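Local coordinates for hypothetical bacterial 6-phosphogluconolactonase (Bacteroides fragilis, PDB 3SCY), which is a putative 6-phosphogluconolactonase of the seven-bladed beta-propeller type, probably hydrolysing 6-phosphogluconolactone to 6-phosphogluconate in the pentose phosphate pathway, at residues 272-286 with 298-311. Residues are numbered along the deposited sequence; the frame is centred on the assembly and turned at random.
Sequences YLYASNRLKADGVAI and KVGYQLTGIHPRNF. With NA (sodium ion), chain E.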
loop_
_atom_site.group_PDB
_atom_site.type_symbol
_atom_site.label_atom_id
_atom_site.label_comp_id
_atom_site.label_asym_id
_atom_site.label_seq_id
_atom_site.Cartn_x
_atom_site.Cartn_y
_atom_site.Cartn_z
ATOM N N TYR A 272 0.798 11.721 -14.032
ATOM C CA TYR A 272 2.129 11.436 -13.526
ATOM C C TYR A 272 2.115 10.267 -12.622
ATOM O O TYR A 272 1.108 9.998 -11.967
ATOM C CB TYR A 272 2.733 12.648 -12.768
ATOM C CG TYR A 272 3.007 13.818 -13.683
ATOM C CD1 TYR A 272 4.184 13.888 -14.426
ATOM C CD2 TYR A 272 2.049 14.806 -13.879
ATOM C CE1 TYR A 272 4.391 14.908 -15.348
ATOM C CE2 TYR A 272 2.244 15.828 -14.797
ATOM C CZ TYR A 272 3.423 15.885 -15.516
ATOM O OH TYR A 272 3.603 16.888 -16.444
ATOM N N LEU A 273 3.223 9.527 -12.637
ATOM C CA LEU A 273 3.464 8.372 -11.789
ATOM C C LEU A 273 4.672 8.684 -10.907
ATOM O O LEU A 273 5.684 9.207 -11.385
ATOM C CB LEU A 273 3.694 7.111 -12.624
ATOM C CG LEU A 273 3.853 5.820 -11.784
ATOM C CD1 LEU A 273 3.091 4.696 -12.368
ATOM C CD2 LEU A 273 5.324 5.437 -11.575
ATOM N N TYR A 274 4.593 8.279 -9.636
ATOM C CA TYR A 274 5.663 8.495 -8.677
ATOM C C TYR A 274 6.071 7.171 -8.061
ATOM O O TYR A 274 5.206 6.340 -7.756
ATOM C CB TYR A 274 5.177 9.458 -7.560
ATOM C CG TYR A 274 4.801 10.814 -8.109
ATOM C CD1 TYR A 274 3.528 11.053 -8.626
ATOM C CD2 TYR A 274 5.715 11.863 -8.102
ATOM C CE1 TYR A 274 3.196 12.288 -9.194
ATOM C CE2 TYR A 274 5.375 13.120 -8.603
ATOM C CZ TYR A 274 4.126 13.319 -9.172
ATOM O OH TYR A 274 3.826 14.554 -9.696
ATOM N N ALA A 275 7.379 6.987 -7.842
ATOM C CA ALA A 275 7.876 5.766 -7.234
ATOM C C ALA A 275 8.994 6.107 -6.284
ATOM O O ALA A 275 9.861 6.909 -6.641
ATOM C CB ALA A 275 8.344 4.787 -8.306
ATOM N N SER A 276 8.969 5.563 -5.060
ATOM C CA SER A 276 9.992 5.922 -4.091
ATOM C C SER A 276 11.134 4.921 -4.018
ATOM O O SER A 276 10.960 3.748 -4.358
ATOM C CB SER A 276 9.388 6.134 -2.705
ATOM O OG SER A 276 8.928 4.920 -2.111
ATOM N N ASN A 277 12.295 5.414 -3.563
ATOM C CA ASN A 277 13.523 4.653 -3.412
ATOM C C ASN A 277 14.098 4.866 -2.062
ATOM O O ASN A 277 14.119 5.993 -1.578
ATOM C CB ASN A 277 14.558 5.130 -4.441
ATOM C CG ASN A 277 14.199 4.851 -5.874
ATOM O OD1 ASN A 277 13.784 3.747 -6.237
ATOM N ND2 ASN A 277 14.469 5.833 -6.747
ATOM N N ARG A 278 14.609 3.801 -1.453
ATOM C CA ARG A 278 15.276 3.864 -0.158
ATOM C C ARG A 278 16.743 3.472 -0.283
ATOM O O ARG A 278 17.192 3.062 -1.355
ATOM C CB ARG A 278 14.595 2.897 0.817
ATOM C CG ARG A 278 13.119 3.227 1.062
ATOM C CD ARG A 278 12.388 2.072 1.731
ATOM N NE ARG A 278 12.197 0.935 0.830
ATOM C CZ ARG A 278 11.746 -0.255 1.214
ATOM N NH1 ARG A 278 11.465 -0.485 2.489
ATOM N NH2 ARG A 278 11.577 -1.227 0.325
ATOM N N LEU A 279 17.467 3.546 0.849
ATOM C CA LEU A 279 18.838 3.066 1.108
ATOM C C LEU A 279 19.910 3.982 0.510
ATOM O O LEU A 279 20.870 4.324 1.207
ATOM C CB LEU A 279 19.015 1.593 0.649
ATOM C CG LEU A 279 17.941 0.577 1.176
ATOM C CD1 LEU A 279 18.276 -0.840 0.752
ATOM C CD2 LEU A 279 17.813 0.621 2.706
ATOM N N LYS A 280 19.753 4.379 -0.758
ATOM C CA LYS A 280 20.694 5.311 -1.416
ATOM C C LYS A 280 19.873 6.303 -2.197
ATOM O O LYS A 280 18.929 5.890 -2.876
ATOM C CB LYS A 280 21.687 4.597 -2.347
ATOM C CG LYS A 280 22.759 3.770 -1.656
ATOM C CD LYS A 280 23.813 3.311 -2.665
ATOM N N ALA A 281 20.261 7.600 -2.155
ATOM C CA ALA A 281 19.589 8.681 -2.883
ATOM C C ALA A 281 18.089 8.629 -2.600
ATOM O O ALA A 281 17.271 8.705 -3.517
ATOM C CB ALA A 281 19.861 8.564 -4.382
ATOM N N ASP A 282 17.721 8.472 -1.325
ATOM C CA ASP A 282 16.328 8.321 -0.930
ATOM C C ASP A 282 15.460 9.426 -1.529
ATOM O O ASP A 282 15.794 10.608 -1.464
ATOM C CB ASP A 282 16.193 8.312 0.604
ATOM C CG ASP A 282 16.999 7.242 1.306
ATOM O OD1 ASP A 282 18.235 7.216 1.125
ATOM O OD2 ASP A 282 16.406 6.483 2.122
ATOM N N GLY A 283 14.377 9.019 -2.157
ATOM C CA GLY A 283 13.534 10.010 -2.786
ATOM C C GLY A 283 12.471 9.417 -3.650
ATOM O O GLY A 283 12.148 8.227 -3.539
ATOM N N VAL A 284 11.898 10.285 -4.500
ATOM C CA VAL A 284 10.770 9.908 -5.333
ATOM C C VAL A 284 11.086 10.224 -6.770
ATOM O O VAL A 284 11.368 11.379 -7.085
ATOM C CB VAL A 284 9.497 10.653 -4.850
ATOM C CG1 VAL A 284 8.296 10.367 -5.749
ATOM C CG2 VAL A 284 9.167 10.276 -3.405
ATOM N N ALA A 285 11.006 9.195 -7.641
ATOM C CA ALA A 285 11.167 9.346 -9.090
ATOM C C ALA A 285 9.818 9.763 -9.662
ATOM O O ALA A 285 8.767 9.274 -9.218
ATOM C CB ALA A 285 11.629 8.025 -9.707
ATOM N N ILE A 286 9.842 10.687 -10.625
ATOM C CA ILE A 286 8.643 11.249 -11.228
ATOM C C ILE A 286 8.612 10.930 -12.712
ATOM O O ILE A 286 9.562 11.254 -13.439
ATOM C CB ILE A 286 8.599 12.780 -11.004
ATOM C CG1 ILE A 286 8.902 13.140 -9.510
ATOM C CG2 ILE A 286 7.254 13.362 -11.536
ATOM C CD1 ILE A 286 9.110 14.659 -9.234
ATOM N N LYS A 298 10.621 9.389 -17.578
ATOM C CA LYS A 298 11.036 10.087 -16.355
ATOM C C LYS A 298 11.165 11.572 -16.625
ATOM O O LYS A 298 11.668 11.976 -17.681
ATOM C CB LYS A 298 12.339 9.522 -15.783
ATOM C CG LYS A 298 12.532 9.908 -14.308
ATOM C CD LYS A 298 13.769 9.357 -13.657
ATOM C CE LYS A 298 13.696 7.893 -13.357
ATOM N NZ LYS A 298 14.983 7.404 -12.781
ATOM N N VAL A 299 10.642 12.383 -15.718
ATOM C CA VAL A 299 10.703 13.839 -15.849
ATOM C C VAL A 299 11.442 14.499 -14.667
ATOM O O VAL A 299 11.835 15.661 -14.788
ATOM C CB VAL A 299 9.312 14.499 -16.063
ATOM C CG1 VAL A 299 8.655 14.029 -17.362
ATOM C CG2 VAL A 299 8.383 14.266 -14.879
ATOM N N GLY A 300 11.637 13.798 -13.546
ATOM C CA GLY A 300 12.332 14.433 -12.435
ATOM C C GLY A 300 12.580 13.496 -11.281
ATOM O O GLY A 300 12.263 12.299 -11.351
ATOM N N TYR A 301 13.176 14.051 -10.222
ATOM C CA TYR A 301 13.510 13.271 -9.038
ATOM C C TYR A 301 13.538 14.199 -7.843
ATOM O O TYR A 301 14.136 15.290 -7.913
ATOM C CB TYR A 301 14.894 12.584 -9.211
ATOM C CG TYR A 301 15.070 11.474 -8.200
ATOM C CD1 TYR A 301 14.584 10.198 -8.452
ATOM C CD2 TYR A 301 15.722 11.702 -6.984
ATOM C CE1 TYR A 301 14.685 9.180 -7.504
ATOM C CE2 TYR A 301 15.856 10.681 -6.042
ATOM C CZ TYR A 301 15.369 9.415 -6.326
ATOM O OH TYR A 301 15.482 8.385 -5.426
ATOM N N GLN A 302 12.909 13.775 -6.749
ATOM C CA GLN A 302 12.871 14.574 -5.532
ATOM C C GLN A 302 13.503 13.821 -4.382
ATOM O O GLN A 302 12.984 12.791 -3.963
ATOM C CB GLN A 302 11.415 14.945 -5.195
ATOM C CG GLN A 302 11.278 15.658 -3.833
ATOM C CD GLN A 302 11.897 17.028 -3.808
ATOM O OE1 GLN A 302 11.475 17.929 -4.525
ATOM N NE2 GLN A 302 12.917 17.217 -3.002
ATOM N N LEU A 303 14.592 14.358 -3.848
ATOM C CA LEU A 303 15.233 13.758 -2.681
ATOM C C LEU A 303 14.372 13.998 -1.465
ATOM O O LEU A 303 13.805 15.074 -1.307
ATOM C CB LEU A 303 16.633 14.335 -2.478
ATOM C CG LEU A 303 17.664 13.920 -3.537
ATOM C CD1 LEU A 303 18.941 14.738 -3.392
ATOM C CD2 LEU A 303 18.035 12.427 -3.397
ATOM N N THR A 304 14.267 12.989 -0.609
ATOM C CA THR A 304 13.428 13.120 0.575
ATOM C C THR A 304 14.228 12.833 1.820
ATOM O O THR A 304 15.422 12.542 1.746
ATOM C CB THR A 304 12.262 12.087 0.492
ATOM O OG1 THR A 304 12.796 10.768 0.434
ATOM C CG2 THR A 304 11.313 12.324 -0.682
ATOM N N GLY A 305 13.528 12.815 2.943
ATOM C CA GLY A 305 14.065 12.306 4.201
ATOM C C GLY A 305 14.370 10.823 4.031
ATOM O O GLY A 305 14.024 10.204 3.009
ATOM N N ILE A 306 15.020 10.235 5.013
ATOM C CA ILE A 306 15.508 8.865 4.889
ATOM C C ILE A 306 14.451 7.818 5.100
ATOM O O ILE A 306 13.705 7.840 6.078
ATOM C CB ILE A 306 16.717 8.605 5.830
ATOM C CG1 ILE A 306 17.792 9.718 5.672
ATOM C CG2 ILE A 306 17.309 7.197 5.611
ATOM C CD1 ILE A 306 18.345 9.974 4.221
ATOM N N HIS A 307 14.472 6.844 4.182
ATOM C CA HIS A 307 13.642 5.647 4.153
ATOM C C HIS A 307 12.162 5.961 3.848
ATOM O O HIS A 307 11.273 5.631 4.646
ATOM C CB HIS A 307 13.799 4.822 5.438
ATOM C CG HIS A 307 13.533 3.359 5.242
ATOM N ND1 HIS A 307 14.548 2.478 4.908
ATOM C CD2 HIS A 307 12.358 2.670 5.312
ATOM C CE1 HIS A 307 13.975 1.284 4.828
ATOM N NE2 HIS A 307 12.658 1.353 5.050
ATOM N N PRO A 308 11.903 6.494 2.619
ATOM C CA PRO A 308 10.511 6.736 2.170
ATOM C C PRO A 308 9.826 5.435 1.742
ATOM O O PRO A 308 9.620 5.173 0.565
ATOM C CB PRO A 308 10.693 7.679 0.975
ATOM C CG PRO A 308 12.034 7.303 0.401
ATOM C CD PRO A 308 12.888 6.936 1.601
ATOM N N ARG A 309 9.457 4.598 2.711
ATOM C CA ARG A 309 8.818 3.307 2.420
ATOM C C ARG A 309 7.358 3.455 1.879
ATOM O O ARG A 309 6.828 2.553 1.219
ATOM C CB ARG A 309 8.815 2.496 3.727
ATOM C CG ARG A 309 7.998 1.203 3.741
ATOM C CD ARG A 309 8.317 0.394 5.007
ATOM N NE ARG A 309 7.377 -0.726 5.157
ATOM C CZ ARG A 309 7.709 -2.013 5.100
ATOM N NH1 ARG A 309 8.981 -2.375 4.932
ATOM N NH2 ARG A 309 6.772 -2.953 5.211
ATOM N N ASN A 310 6.726 4.597 2.178
ATOM C CA ASN A 310 5.342 4.843 1.820
ATOM C C ASN A 310 5.112 6.316 1.591
ATOM O O ASN A 310 5.746 7.147 2.234
ATOM C CB ASN A 310 4.451 4.353 2.985
ATOM C CG ASN A 310 2.971 4.555 2.742
ATOM O OD1 ASN A 310 2.408 5.616 3.027
ATOM N ND2 ASN A 310 2.341 3.584 2.114
ATOM N N PHE A 311 4.205 6.647 0.658
ATOM C CA PHE A 311 3.816 8.021 0.469
ATOM C C PHE A 311 2.371 8.010 -0.031
ATOM O O PHE A 311 1.787 6.943 -0.230
ATOM C CB PHE A 311 4.789 8.790 -0.469
ATOM C CG PHE A 311 4.851 8.339 -1.899
ATOM C CD1 PHE A 311 5.693 7.295 -2.282
ATOM C CD2 PHE A 311 4.106 8.987 -2.880
ATOM C CE1 PHE A 311 5.743 6.879 -3.618
ATOM C CE2 PHE A 311 4.148 8.555 -4.211
ATOM C CZ PHE A 311 4.971 7.507 -4.566
HETATM NA NA NA E . 11.734 19.161 -6.361
HETATM O O HOH W 1 16.739 4.375 3.421
HETATM O O HOH W 2 17.586 11.728 0.245
HETATM O O HOH W 3 13.982 17.989 -6.823
HETATM O O HOH W 4 12.779 20.964 -5.452
HETATM O O HOH W 5 11.787 20.305 -8.749
HETATM O O HOH W 6 10.929 17.528 -8.283
#
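Phe311 lies against strand 272-277, its CZ 3.6 Å from Tyr274 CB. A chi1 of 65°, with CG lodged between the backbone N and the carbonyl carbon, turns the ring toward that strand, where its edge meets Tyr274 O. On the same side of the sheet, Val284 CG2 meets Thr304 CG2 and Ile286 CG2 packs crosswise on Val299 CG2. Behind these contacts strands 283-286 and 298-303 run antiparallel, and a classic beta bulge sets Val299 and Gly300 both opposite Ile286, whose O accepts from both of their N atoms.

The other side of the sheet belongs to Tyr301. Its ring passes beside Ala285 and Gly283, with Val284 O over one face, and its hydroxyl is gripped twice at the ring edge. Tyr301 OH donates to Ala281 O (2.6 Å) and accepts from Asn277 ND2 (3.0 Å), whose amide, held also by OD1 to Ser261 OG, lies only 17° from the ring plane.

Farther along, the turn 278-282 meets the 304-309 link. Asp282 OD2 takes the backbone N of His307 at 2.8 Å, on the anti side but 32° out of the carboxylate plane, while Ser276 OG donates to Pro308 O. Arg278 lays CD over the centre of the His307 ring, a CH-pi contact 3.5 Å from its centroid; its NE bonds Gly260 O and its NH2 salt-bridges Glu230. At the outer margin Gln302 OE1 binds the sodium ion at 2.2 Å; Leu342 O and four waters are its other ligands.

This is the outer hairpin of one four-stranded propeller blade, with the link from its last strand crossing to the innermost strand, 310-313, of the next.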